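Local structure of mandelate racemase/muconate lactonizing enzyme family protein (Bradyrhizobium sp. ORS 278, 3TOY) at residues L130-W135 / G299-W304; P145-L150 / S327-P332; F290-L295 / S319-P324. The protein belongs to the mandelate racemase/muconate lactonizing enzyme family of the enolase superfamily, metal-binding proteins that join an alpha+beta capping domain to a beta/alpha barrel. All blocks are in the same frame, centred on the assembly; numbering follows the deposited sequence.

In the fold
All three contacts are buried, but at different depths. Contact 3, its centre about 4 Å from that of the chain, joins short strand 290-291 and the chain after it to the loop before helix 324-330, through backbone bonds and a His-Asp pair beside bound acetate. The centres of contacts 1 and 2 lie about 13 and 15 Å from that of the chain, where helices 122-142 and 146-149 of the N-terminal family region face helices 300-314 and 324-330. Contact 1 uses a carboxylate, a hydroxyl and an indole N-H, with one backbone N; in contact 2 an imidazole takes a backbone N-H. Ile301 on Val330 joins contacts 1 and 2, while Gly300 N to Leu295 O probably links contacts 1 and 3.

Contact 1: residues L130-W135 / G299-W304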
ATOM      1  N   LEU A 130      22.374   0.272  34.726  1.00 28.42           N
ATOM      2  CA  LEU A 130      23.332   1.352  34.959  1.00 27.25           C
ATOM      3  C   LEU A 130      22.696   2.707  34.727  1.00 31.40           C
ATOM      4  O   LEU A 130      22.833   3.629  35.532  1.00 29.27           O
ATOM      5  CB  LEU A 130      24.597   1.185  34.095  1.00 24.86           C
ATOM      6  CG  LEU A 130      25.507   0.027  34.530  1.00 32.28           C
ATOM      7  CD1 LEU A 130      26.504  -0.410  33.479  1.00 33.98           C
ATOM      8  CD2 LEU A 130      26.226   0.389  35.860  1.00 32.18           C
ATOM      9  N   ASP A 131      21.978   2.842  33.616  1.00 27.46           N
ATOM     10  CA  ASP A 131      21.318   4.105  33.335  1.00 29.16           C
ATOM     11  C   ASP A 131      20.394   4.546  34.475  1.00 25.37           C
ATOM     12  O   ASP A 131      20.386   5.719  34.863  1.00 29.76           O
ATOM     13  CB  ASP A 131      20.533   4.028  31.999  1.00 23.94           C
ATOM     14  CG  ASP A 131      19.874   5.348  31.656  1.00 24.52           C
ATOM     15  OD1 ASP A 131      20.543   6.218  31.053  1.00 29.72           O
ATOM     16  OD2 ASP A 131      18.689   5.515  32.013  1.00 26.40           O
ATOM     17  N   MET A 132      19.604   3.632  35.007  1.00 23.86           N
ATOM     18  CA  MET A 132      18.680   3.985  36.098  1.00 24.55           C
ATOM     19  C   MET A 132      19.467   4.459  37.333  1.00 29.56           C
ATOM     20  O   MET A 132      19.099   5.437  37.989  1.00 30.20           O
ATOM     21  CB  MET A 132      17.803   2.794  36.484  1.00 30.17           C
ATOM     22  CG  MET A 132      16.625   2.541  35.532  1.00 24.97           C
ATOM     23  SD  MET A 132      15.568   1.212  36.086  1.00 30.88           S
ATOM     24  CE  MET A 132      16.529  -0.205  35.567  1.00 29.59           C
ATOM     25  N   ALA A 133      20.541   3.746  37.640  1.00 30.71           N
ATOM     26  CA  ALA A 133      21.375   4.119  38.782  1.00 34.81           C
ATOM     27  C   ALA A 133      22.024   5.488  38.563  1.00 34.92           C
ATOM     28  O   ALA A 133      22.149   6.268  39.511  1.00 29.40           O
ATOM     29  CB  ALA A 133      22.409   3.045  39.062  1.00 30.35           C
ATOM     30  N   PHE A 134      22.402   5.821  37.322  1.00 29.29           N
ATOM     31  CA  PHE A 134      22.957   7.164  37.079  1.00 27.36           C
ATOM     32  C   PHE A 134      21.943   8.266  37.378  1.00 33.59           C
ATOM     33  O   PHE A 134      22.266   9.293  37.979  1.00 31.15           O
ATOM     34  CB  PHE A 134      23.448   7.396  35.642  1.00 28.00           C
ATOM     35  CG  PHE A 134      24.440   6.391  35.131  1.00 35.27           C
ATOM     36  CD1 PHE A 134      25.411   5.828  35.957  1.00 35.36           C
ATOM     37  CD2 PHE A 134      24.430   6.047  33.781  1.00 31.72           C
ATOM     38  CE1 PHE A 134      26.323   4.912  35.450  1.00 35.89           C
ATOM     39  CE2 PHE A 134      25.327   5.132  33.274  1.00 32.44           C
ATOM     40  CZ  PHE A 134      26.284   4.566  34.103  1.00 36.90           C
ATOM     41  N   TRP A 135      20.716   8.097  36.898  1.00 31.83           N
ATOM     42  CA  TRP A 135      19.706   9.111  37.136  1.00 29.19           C
ATOM     43  C   TRP A 135      19.380   9.180  38.627  1.00 30.19           C
ATOM     44  O   TRP A 135      19.096  10.255  39.174  1.00 31.50           O
ATOM     45  CB  TRP A 135      18.427   8.795  36.326  1.00 29.35           C
ATOM     46  CG  TRP A 135      18.501   9.274  34.892  1.00 27.31           C
ATOM     47  CD1 TRP A 135      18.770   8.521  33.780  1.00 28.65           C
ATOM     48  CD2 TRP A 135      18.286  10.614  34.425  1.00 30.54           C
ATOM     49  NE1 TRP A 135      18.740   9.320  32.650  1.00 26.14           N
ATOM     50  CE2 TRP A 135      18.439  10.603  33.022  1.00 26.39           C
ATOM     51  CE3 TRP A 135      17.984  11.825  35.058  1.00 29.68           C
ATOM     52  CZ2 TRP A 135      18.319  11.756  32.250  1.00 29.29           C
ATOM     53  CZ3 TRP A 135      17.880  12.969  34.287  1.00 30.96           C
ATOM     54  CH2 TRP A 135      18.027  12.925  32.898  1.00 32.86           C
ATOM     55  N   GLY A 299      16.265   0.523  27.803  1.00 26.92           N
ATOM     56  CA  GLY A 299      17.389   1.483  27.923  1.00 23.78           C
ATOM     57  C   GLY A 299      17.281   2.428  29.115  1.00 24.35           C
ATOM     58  O   GLY A 299      17.741   3.575  29.060  1.00 26.07           O
ATOM     59  N   GLY A 300      16.651   1.949  30.192  1.00 27.55           N
ATOM     60  CA  GLY A 300      16.509   2.710  31.433  1.00 26.26           C
ATOM     61  C   GLY A 300      15.650   3.942  31.251  1.00 32.49           C
ATOM     62  O   GLY A 300      14.799   3.998  30.360  1.00 25.51           O
ATOM     63  N   ILE A 301      15.866   4.930  32.113  1.00 27.30           N
ATOM     64  CA  ILE A 301      15.170   6.197  32.045  1.00 25.89           C
ATOM     65  C   ILE A 301      15.415   6.879  30.701  1.00 29.24           C
ATOM     66  O   ILE A 301      14.476   7.413  30.082  1.00 28.06           O
ATOM     67  CB  ILE A 301      15.647   7.142  33.175  1.00 25.43           C
ATOM     68  CG1 ILE A 301      15.441   6.488  34.561  1.00 31.27           C
ATOM     69  CG2 ILE A 301      14.971   8.479  33.083  1.00 24.32           C
ATOM     70  CD1 ILE A 301      14.097   5.938  34.789  1.00 38.99           C
ATOM     71  N   THR A 302      16.676   6.879  30.259  1.00 22.10           N
ATOM     72  CA  THR A 302      17.071   7.595  29.071  1.00 22.39           C
ATOM     73  C   THR A 302      16.317   7.022  27.831  1.00 24.87           C
ATOM     74  O   THR A 302      15.757   7.785  27.027  1.00 26.67           O
ATOM     75  CB  THR A 302      18.604   7.520  28.872  1.00 29.39           C
ATOM     76  OG1 THR A 302      19.245   8.186  29.987  1.00 28.85           O
ATOM     77  CG2 THR A 302      19.025   8.235  27.575  1.00 24.83           C
ATOM     78  N   GLY A 303      16.319   5.700  27.722  1.00 23.24           N
ATOM     79  CA  GLY A 303      15.607   4.984  26.632  1.00 23.44           C
ATOM     80  C   GLY A 303      14.085   5.178  26.734  1.00 25.54           C
ATOM     81  O   GLY A 303      13.398   5.410  25.712  1.00 23.65           O
ATOM     82  N   TRP A 304      13.547   5.106  27.950  1.00 23.49           N
ATOM     83  CA  TRP A 304      12.104   5.320  28.178  1.00 25.02           C
ATOM     84  C   TRP A 304      11.629   6.642  27.608  1.00 25.35           C
ATOM     85  O   TRP A 304      10.574   6.705  26.934  1.00 22.74           O
ATOM     86  CB  TRP A 304      11.772   5.271  29.679  1.00 23.68           C
ATOM     87  CG  TRP A 304      10.340   5.532  29.990  1.00 21.28           C
ATOM     88  CD1 TRP A 304       9.709   6.719  29.946  1.00 22.58           C
ATOM     89  CD2 TRP A 304       9.358   4.564  30.374  1.00 24.76           C
ATOM     90  NE1 TRP A 304       8.385   6.569  30.276  1.00 26.72           N
ATOM     91  CE2 TRP A 304       8.143   5.250  30.535  1.00 24.46           C
ATOM     92  CE3 TRP A 304       9.385   3.182  30.569  1.00 24.96           C
ATOM     93  CZ2 TRP A 304       6.968   4.612  30.902  1.00 22.18           C
ATOM     94  CZ3 TRP A 304       8.218   2.548  30.925  1.00 26.58           C
ATOM     95  CH2 TRP A 304       7.028   3.264  31.106  1.00 25.42           C
TER
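Asp131 and Trp135, one turn apart on helix 122-142, grip the start of helix 300-314, a barrel helix of this enolase-superfamily fold, so the contact ties the N-terminal region to the barrel. The two short helical segments run nearly perpendicular, at 98°, with their axes 7.8 Å apart.

The carboxylate of Asp131 divides its oxygens between two donors of one residue. Asp131 OD1 accepts the hydroxyl of Thr302 through its syn lone pair, 2.6 Å from Thr302 OG1. Asp131 OD2 takes the backbone N of Thr302 at 3.0 Å in an almost straight bond, from the syn side but tilted out of the carboxylate plane. With CG anti to the backbone N (chi1 -178°), Asp131 reaches across to helix 300-314 and meets the Thr302 side chain at about a right angle. A carboxylate placed against the amino end of a helix is probably stabilised in its charged form by the helix dipole.

Thr302 OG1 is used twice: it donates to Asp131 and accepts the indole N-H of Trp135, Trp135 NE1 to Thr302 OG1 measuring 2.9 Å. This second bond lies in the indole plane and is nearly linear; the two bonds leave the hydroxyl little freedom to turn, and the in-plane one restrains the indole. Both polar side chains of the helix 122-142 segment that reach across are thus satisfied by Thr302.

Gly300 brings its CA within 4.1 Å of Met132 CG, and Met132 runs on to Leu295 and Leu323. Pro103 touches both Trp135 and Thr302, and Gly151 of the second subunit also packs on Trp135. Over one face of the Trp135 indole lies Ile301, whose CG2 makes a CH-pi contact 3.8 Å from the centroid of the five-membered ring, only 8° off its normal.

Contact 2: residues P145-L150 / S327-P332; sequences PVVELL and SAHVLP. With P4C (O-acetaldehydyl-hexaethylene glycol), chain H.
His329 ND1 accepts the backbone N-H of Val147, 3.1 Å from Val147 N, in a somewhat bent bond (155°) whose donor lies close to the imidazole plane. The ring meets the first turn of helix 146-149 edge-on, and Pro145, at the N-cap position, places its CB 3.5 Å from His329 CE1 at the same rim. Val146 N is also near ND1, but its angle is too poor for a bond; the backbone of Val146 also bonds with that of Gly367. On the far side of the ring NE2 is hydrogen-bonded to the carbonyl of Lys364, so both imidazole nitrogens have backbone partners.

Val147 lies across the His329 side chain at about a right angle. Its CG1 sits between the backbone N and the carbonyl carbon (chi1 63°), which turns Val147 CG2 toward Pro332, 3.6 Å from Pro332 CB. Val147 CA lies 3.5 Å from His329 O, a bent CA-H...O contact at most, and this buried carbonyl finds no hydrogen-bond partner in the model. Leu150 closes the other end of the contact, CD1 resting 4.0 Å from CG1 of Val330, while its CD2 is turned to the bound O-acetaldehydyl-hexaethylene glycol. Leu305 belongs to the same ligand pocket and touches Leu150.

The contact clamps helix 146-149, in the N-terminal family region, onto helix 324-330 and the 3-10 turn after it. Since ND1 accepts from Val147 while NE2 faces a carbonyl, the imidazole is most simply read as neutral, with its proton on NE2.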
ATOM      1  N   PRO A 145      13.413  13.973  43.709  1.00 32.89           N
ATOM      2  CA  PRO A 145      13.026  12.753  43.002  1.00 31.50           C
ATOM      3  C   PRO A 145      13.378  12.886  41.510  1.00 30.86           C
ATOM      4  O   PRO A 145      13.332  13.986  40.947  1.00 32.03           O
ATOM      5  CB  PRO A 145      11.504  12.696  43.188  1.00 34.40           C
ATOM      6  CG  PRO A 145      11.077  14.092  43.519  1.00 36.03           C
ATOM      7  CD  PRO A 145      12.262  14.701  44.265  1.00 36.77           C
ATOM      8  N   VAL A 146      13.714  11.780  40.868  1.00 30.70           N
ATOM      9  CA  VAL A 146      14.012  11.839  39.426  1.00 30.62           C
ATOM     10  C   VAL A 146      12.880  12.515  38.643  1.00 25.52           C
ATOM     11  O   VAL A 146      13.148  13.289  37.722  1.00 28.75           O
ATOM     12  CB  VAL A 146      14.300  10.448  38.835  1.00 30.13           C
ATOM     13  CG1 VAL A 146      14.380  10.508  37.282  1.00 25.80           C
ATOM     14  CG2 VAL A 146      15.598   9.880  39.428  1.00 31.38           C
ATOM     15  N   VAL A 147      11.625  12.233  38.990  1.00 26.71           N
ATOM     16  CA  VAL A 147      10.501  12.835  38.237  1.00 29.53           C
ATOM     17  C   VAL A 147      10.590  14.363  38.165  1.00 31.67           C
ATOM     18  O   VAL A 147      10.329  14.952  37.126  1.00 28.56           O
ATOM     19  CB  VAL A 147       9.110  12.364  38.752  1.00 28.67           C
ATOM     20  CG1 VAL A 147       8.890  12.801  40.195  1.00 29.15           C
ATOM     21  CG2 VAL A 147       7.951  12.888  37.839  1.00 24.01           C
ATOM     22  N   GLU A 148      10.981  15.028  39.259  1.00 28.24           N
ATOM     23  CA  GLU A 148      11.188  16.489  39.191  1.00 26.21           C
ATOM     24  C   GLU A 148      12.369  16.898  38.319  1.00 23.96           C
ATOM     25  O   GLU A 148      12.316  17.942  37.656  1.00 30.45           O
ATOM     26  CB  GLU A 148      11.336  17.089  40.606  1.00 28.70           C
ATOM     27  CG  GLU A 148      10.015  17.038  41.351  1.00 32.32           C
ATOM     28  CD  GLU A 148      10.139  17.446  42.813  1.00 50.66           C
ATOM     29  OE1 GLU A 148      11.225  17.940  43.215  1.00 38.64           O
ATOM     30  OE2 GLU A 148       9.141  17.270  43.546  1.00 41.37           O
ATOM     31  N   LEU A 149      13.424  16.090  38.288  1.00 27.39           N
ATOM     32  CA  LEU A 149      14.535  16.394  37.404  1.00 29.00           C
ATOM     33  C   LEU A 149      14.047  16.405  35.949  1.00 32.15           C
ATOM     34  O   LEU A 149      14.516  17.198  35.134  1.00 29.84           O
ATOM     35  CB  LEU A 149      15.635  15.350  37.542  1.00 31.28           C
ATOM     36  CG  LEU A 149      16.399  15.273  38.863  1.00 43.70           C
ATOM     37  CD1 LEU A 149      17.606  14.397  38.646  1.00 45.47           C
ATOM     38  CD2 LEU A 149      16.806  16.666  39.320  1.00 42.71           C
ATOM     39  N   LEU A 150      13.088  15.525  35.658  1.00 29.39           N
ATOM     40  CA  LEU A 150      12.560  15.352  34.298  1.00 28.31           C
ATOM     41  C   LEU A 150      11.496  16.391  33.905  1.00 34.27           C
ATOM     42  O   LEU A 150      10.906  16.311  32.810  1.00 33.30           O
ATOM     43  CB  LEU A 150      12.009  13.930  34.150  1.00 25.21           C
ATOM     44  CG  LEU A 150      13.043  12.823  34.385  1.00 28.91           C
ATOM     45  CD1 LEU A 150      12.395  11.429  34.340  1.00 28.30           C
ATOM     46  CD2 LEU A 150      14.227  12.942  33.410  1.00 26.89           C
ATOM     47  N   SER A 327       9.362   3.155  37.685  1.00 28.91           N
ATOM     48  CA  SER A 327       8.290   3.469  36.726  1.00 28.61           C
ATOM     49  C   SER A 327       7.469   4.672  37.160  1.00 28.25           C
ATOM     50  O   SER A 327       7.023   5.473  36.340  1.00 26.48           O
ATOM     51  CB  SER A 327       7.391   2.256  36.517  1.00 26.93           C
ATOM     52  OG  SER A 327       8.118   1.219  35.890  1.00 26.49           O
ATOM     53  N   ALA A 328       7.271   4.809  38.466  1.00 28.53           N
ATOM     54  CA  ALA A 328       6.498   5.912  38.994  1.00 28.37           C
ATOM     55  C   ALA A 328       7.146   7.254  38.700  1.00 23.98           C
ATOM     56  O   ALA A 328       6.487   8.269  38.726  1.00 25.69           O
ATOM     57  CB  ALA A 328       6.303   5.733  40.489  1.00 27.99           C
ATOM     58  N   HIS A 329       8.456   7.249  38.439  1.00 24.79           N
ATOM     59  CA  HIS A 329       9.158   8.491  38.152  1.00 25.21           C
ATOM     60  C   HIS A 329       9.106   8.903  36.682  1.00 28.91           C
ATOM     61  O   HIS A 329       9.323  10.072  36.365  1.00 27.68           O
ATOM     62  CB  HIS A 329      10.631   8.418  38.575  1.00 29.47           C
ATOM     63  CG  HIS A 329      10.839   8.504  40.056  1.00 28.86           C
ATOM     64  ND1 HIS A 329      11.126   9.692  40.696  1.00 28.98           N
ATOM     65  CD2 HIS A 329      10.814   7.550  41.017  1.00 30.53           C
ATOM     66  CE1 HIS A 329      11.255   9.465  41.995  1.00 28.10           C
ATOM     67  NE2 HIS A 329      11.077   8.173  42.217  1.00 26.42           N
ATOM     68  N   VAL A 330       8.843   7.955  35.780  1.00 28.28           N
ATOM     69  CA  VAL A 330       8.787   8.310  34.352  1.00 28.08           C
ATOM     70  C   VAL A 330       7.361   8.423  33.780  1.00 24.98           C
ATOM     71  O   VAL A 330       7.135   9.215  32.870  1.00 27.45           O
ATOM     72  CB  VAL A 330       9.655   7.374  33.456  1.00 26.04           C
ATOM     73  CG1 VAL A 330      11.152   7.701  33.634  1.00 27.44           C
ATOM     74  CG2 VAL A 330       9.348   5.911  33.739  1.00 26.46           C
ATOM     75  N   LEU A 331       6.407   7.682  34.333  1.00 26.52           N
ATOM     76  CA  LEU A 331       5.022   7.815  33.857  1.00 28.42           C
ATOM     77  C   LEU A 331       4.461   9.246  33.921  1.00 31.32           C
ATOM     78  O   LEU A 331       3.739   9.685  33.011  1.00 25.85           O
ATOM     79  CB  LEU A 331       4.122   6.778  34.525  1.00 26.46           C
ATOM     80  CG  LEU A 331       4.300   5.414  33.869  1.00 24.89           C
ATOM     81  CD1 LEU A 331       3.800   4.269  34.767  1.00 26.50           C
ATOM     82  CD2 LEU A 331       3.572   5.383  32.503  1.00 25.97           C
ATOM     83  N   PRO A 332       4.809  10.015  34.980  1.00 26.80           N
ATOM     84  CA  PRO A 332       4.279  11.376  35.041  1.00 26.76           C
ATOM     85  C   PRO A 332       4.746  12.307  33.927  1.00 23.99           C
ATOM     86  O   PRO A 332       4.142  13.364  33.740  1.00 26.94           O
ATOM     87  CB  PRO A 332       4.779  11.892  36.417  1.00 24.76           C
ATOM     88  CG  PRO A 332       4.935  10.626  37.231  1.00 23.67           C
ATOM     89  CD  PRO A 332       5.500   9.632  36.231  1.00 27.06           C
TER
HETATM   90  O1  P4C H 364       9.752  12.902  25.519  1.00 56.69           O
HETATM   91  C2  P4C H 364       9.756  12.436  26.877  1.00 51.92           C
HETATM   92  C3  P4C H 364       9.365  13.551  27.844  1.00 53.42           C
HETATM   93  O4  P4C H 364      10.523  14.281  28.264  1.00 54.66           O
HETATM   94  C5  P4C H 364      10.420  14.723  29.629  1.00 57.00           C
HETATM   95  C6  P4C H 364      11.583  15.630  30.025  1.00 44.51           C
HETATM   96  O7  P4C H 364      12.771  14.864  30.220  1.00 57.08           O
HETATM   97  C8  P4C H 364      13.998  15.599  30.157  1.00 43.06           C
HETATM   98  C9  P4C H 364      15.142  14.598  30.009  1.00 45.45           C
HETATM   99  O10 P4C H 364      15.706  14.690  28.695  1.00 58.09           O
HETATM  100  C11 P4C H 364      16.432  13.525  28.303  1.00 53.54           C
HETATM  101  C12 P4C H 364      16.750  13.611  26.811  1.00 59.08           C
HETATM  102  O13 P4C H 364      15.594  13.314  26.018  1.00 49.44           O
HETATM  103  C14 P4C H 364      15.939  13.097  24.644  1.00 49.63           C
HETATM  104  C15 P4C H 364      14.670  13.041  23.796  1.00 58.50           C
HETATM  105  O16 P4C H 364      14.162  11.704  23.765  1.00 50.93           O

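Contact 3: residues F290-L295 / S319-P324; sequences FIMPDL and SSHILP. With ACT (acetate ion), chain F.
The segments 290-295 and 319-324 run side by side in nearly the same direction, 23° apart, and are laced by alternate backbone bonds. Ser319 N donates to Ile291 O at 2.8 Å, almost straight and in the carbonyl plane. Two residues on, His321 N reaches Pro293 O at 3.0 Å, more bent, and tilted out of the plane of the Pro293 carbonyl. Between them Met292 CA lies 3.1 Å from Ser319 O in a CA-H...O contact, and farther along a water links His321 O to Leu295 N.

A fully extended chi1 (-179°) swings the His321 ring out beside Asp294. His321 ND1 donates to Asp294 OD2 at 2.8 Å, coming from above the carboxylate plane, the two flat groups lying 62° apart. Asp294 OD1 is held by the backbone N of Met296, which steadies the carboxylate. Across the ring His321 NE2 donates to acetate O at 2.8 Å. Met292 CE packs 3.6 Å from His321 CD2.

Lys190 and Asn221 also hold the acetate, and Glu271 of the calcium site touches His321. This His-carboxylate pair lies near the calcium ion at the C-terminal ends of the barrel strands, consistent with the active-site position in enolase-superfamily barrels.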
ATOM      1  N   PHE A 290      -1.479  -0.881  22.584  1.00 20.11           N
ATOM      2  CA  PHE A 290      -0.895  -0.306  23.792  1.00 18.32           C
ATOM      3  C   PHE A 290       0.553  -0.821  23.849  1.00 20.29           C
ATOM      4  O   PHE A 290       0.868  -1.873  23.273  1.00 20.42           O
ATOM      5  CB  PHE A 290      -1.606  -0.871  25.043  1.00 17.30           C
ATOM      6  CG  PHE A 290      -3.090  -0.518  25.154  1.00 20.92           C
ATOM      7  CD1 PHE A 290      -3.629   0.570  24.479  1.00 24.28           C
ATOM      8  CD2 PHE A 290      -3.920  -1.263  25.985  1.00 19.71           C
ATOM      9  CE1 PHE A 290      -4.979   0.880  24.628  1.00 24.35           C
ATOM     10  CE2 PHE A 290      -5.268  -0.944  26.142  1.00 24.15           C
ATOM     11  CZ  PHE A 290      -5.780   0.131  25.473  1.00 22.76           C
ATOM     12  N   ILE A 291       1.422  -0.137  24.602  1.00 20.32           N
ATOM     13  CA  ILE A 291       2.748  -0.690  24.880  1.00 19.04           C
ATOM     14  C   ILE A 291       3.023  -0.559  26.378  1.00 22.38           C
ATOM     15  O   ILE A 291       2.460   0.305  27.029  1.00 21.20           O
ATOM     16  CB  ILE A 291       3.922   0.013  24.092  1.00 19.93           C
ATOM     17  CG1 ILE A 291       3.974   1.517  24.382  1.00 21.27           C
ATOM     18  CG2 ILE A 291       3.799  -0.303  22.549  1.00 21.00           C
ATOM     19  CD1 ILE A 291       5.176   2.191  23.756  1.00 22.71           C
ATOM     20  N   MET A 292       3.912  -1.410  26.867  1.00 25.47           N
ATOM     21  CA  MET A 292       4.378  -1.354  28.256  1.00 22.88           C
ATOM     22  C   MET A 292       5.872  -1.694  28.329  1.00 21.56           C
ATOM     23  O   MET A 292       6.246  -2.845  28.617  1.00 22.86           O
ATOM     24  CB  MET A 292       3.564  -2.316  29.142  1.00 24.92           C
ATOM     25  CG  MET A 292       3.405  -3.736  28.619  1.00 24.81           C
ATOM     26  SD  MET A 292       2.295  -4.728  29.669  1.00 25.99           S
ATOM     27  CE  MET A 292       3.405  -5.152  31.061  1.00 28.82           C
ATOM     28  N   PRO A 293       6.730  -0.709  28.032  1.00 21.89           N
ATOM     29  CA  PRO A 293       8.163  -0.989  28.096  1.00 21.30           C
ATOM     30  C   PRO A 293       8.584  -1.389  29.522  1.00 24.33           C
ATOM     31  O   PRO A 293       7.915  -1.012  30.489  1.00 24.62           O
ATOM     32  CB  PRO A 293       8.810   0.339  27.703  1.00 24.08           C
ATOM     33  CG  PRO A 293       7.719   1.135  27.012  1.00 23.63           C
ATOM     34  CD  PRO A 293       6.433   0.676  27.610  1.00 22.93           C
ATOM     35  N   ASP A 294       9.652  -2.176  29.601  1.00 26.23           N
ATOM     36  CA  ASP A 294      10.337  -2.528  30.849  1.00 24.39           C
ATOM     37  C   ASP A 294      11.576  -1.647  30.925  1.00 24.17           C
ATOM     38  O   ASP A 294      12.391  -1.609  29.986  1.00 24.30           O
ATOM     39  CB  ASP A 294      10.745  -4.007  30.767  1.00 22.80           C
ATOM     40  CG  ASP A 294      11.333  -4.540  32.077  1.00 27.71           C
ATOM     41  OD1 ASP A 294      12.100  -3.794  32.743  1.00 32.46           O
ATOM     42  OD2 ASP A 294      11.019  -5.699  32.414  1.00 30.49           O
ATOM     43  N   LEU A 295      11.726  -0.913  32.020  1.00 25.13           N
ATOM     44  CA  LEU A 295      12.895  -0.061  32.148  1.00 27.30           C
ATOM     45  C   LEU A 295      14.203  -0.847  32.001  1.00 23.63           C
ATOM     46  O   LEU A 295      15.208  -0.263  31.637  1.00 25.42           O
ATOM     47  CB  LEU A 295      12.870   0.702  33.482  1.00 27.73           C
ATOM     48  CG  LEU A 295      11.922   1.902  33.487  1.00 24.66           C
ATOM     49  CD1 LEU A 295      11.588   2.330  34.933  1.00 23.63           C
ATOM     50  CD2 LEU A 295      12.495   3.070  32.709  1.00 28.79           C
ATOM     51  N   SER A 319       2.161   2.053  29.245  1.00 24.39           N
ATOM     52  CA  SER A 319       2.179   1.587  30.626  1.00 23.03           C
ATOM     53  C   SER A 319       3.593   1.114  30.973  1.00 25.83           C
ATOM     54  O   SER A 319       4.481   1.162  30.123  1.00 23.71           O
ATOM     55  CB  SER A 319       1.170   0.442  30.770  1.00 22.89           C
ATOM     56  OG  SER A 319      -0.152   0.933  30.594  1.00 24.13           O
ATOM     57  N   SER A 320       3.802   0.635  32.208  1.00 23.27           N
ATOM     58  CA  SER A 320       5.088   0.086  32.581  1.00 21.49           C
ATOM     59  C   SER A 320       5.027  -1.415  32.814  1.00 18.79           C
ATOM     60  O   SER A 320       3.973  -1.983  33.113  1.00 25.33           O
ATOM     61  CB  SER A 320       5.622   0.800  33.843  1.00 24.95           C
ATOM     62  OG  SER A 320       4.655   0.722  34.891  1.00 26.05           O
ATOM     63  N   HIS A 321       6.183  -2.059  32.662  1.00 22.25           N
ATOM     64  CA  HIS A 321       6.322  -3.439  33.073  1.00 23.83           C
ATOM     65  C   HIS A 321       7.204  -3.537  34.320  1.00 23.39           C
ATOM     66  O   HIS A 321       8.400  -3.251  34.254  1.00 26.24           O
ATOM     67  CB  HIS A 321       6.982  -4.279  32.003  1.00 25.36           C
ATOM     68  CG  HIS A 321       7.115  -5.716  32.398  1.00 26.00           C
ATOM     69  ND1 HIS A 321       8.325  -6.373  32.428  1.00 24.02           N
ATOM     70  CD2 HIS A 321       6.186  -6.614  32.796  1.00 25.20           C
ATOM     71  CE1 HIS A 321       8.136  -7.622  32.821  1.00 21.69           C
ATOM     72  NE2 HIS A 321       6.844  -7.797  33.041  1.00 29.06           N
ATOM     73  N   ILE A 322       6.588  -3.992  35.416  1.00 30.12           N
ATOM     74  CA  ILE A 322       7.219  -4.125  36.733  1.00 28.20           C
ATOM     75  C   ILE A 322       8.146  -2.959  37.094  1.00 28.78           C
ATOM     76  O   ILE A 322       7.897  -1.820  36.698  1.00 27.81           O
ATOM     77  CB  ILE A 322       7.878  -5.514  36.915  1.00 24.66           C
ATOM     78  CG1 ILE A 322       9.067  -5.686  35.968  1.00 29.72           C
ATOM     79  CG2 ILE A 322       6.845  -6.597  36.746  1.00 28.97           C
ATOM     80  CD1 ILE A 322       9.738  -7.041  36.078  1.00 37.41           C
ATOM     81  N   LEU A 323       9.171  -3.201  37.912  1.00 31.73           N
ATOM     82  CA  LEU A 323       9.977  -2.066  38.423  1.00 27.80           C
ATOM     83  C   LEU A 323       9.093  -0.850  38.758  1.00 26.29           C
ATOM     84  O   LEU A 323       9.302   0.264  38.242  1.00 26.87           O
ATOM     85  CB  LEU A 323      11.088  -1.678  37.425  1.00 28.50           C
ATOM     86  CG  LEU A 323      12.415  -2.462  37.503  1.00 27.75           C
ATOM     87  CD1 LEU A 323      12.241  -3.935  37.133  1.00 31.94           C
ATOM     88  CD2 LEU A 323      13.510  -1.823  36.666  1.00 30.32           C
ATOM     89  N   PRO A 324       8.102  -1.052  39.635  1.00 28.98           N
ATOM     90  CA  PRO A 324       7.130   0.009  39.920  1.00 28.54           C
ATOM     91  C   PRO A 324       7.749   1.240  40.554  1.00 28.52           C
ATOM     92  O   PRO A 324       7.240   2.348  40.372  1.00 27.46           O
ATOM     93  CB  PRO A 324       6.147  -0.650  40.894  1.00 25.25           C
ATOM     94  CG  PRO A 324       6.875  -1.803  41.452  1.00 27.48           C
ATOM     95  CD  PRO A 324       7.825  -2.278  40.399  1.00 25.57           C
TER
HETATM   96  C   ACT F 362       5.634 -11.236  33.358  1.00 40.34           C
HETATM   97  O   ACT F 362       5.787 -10.223  34.086  1.00 33.82           O
HETATM   98  OXT ACT F 362       4.606 -11.262  32.650  1.00 32.00           O
HETATM   99  CH3 ACT F 362       6.626 -12.368  33.329  1.00 39.59           C
HETATM  100  O   HOH W   1      -0.696   0.845  28.001  1.00 21.08           O
HETATM  101  O   HOH W   2       9.585  -0.691  33.965  1.00 24.56           O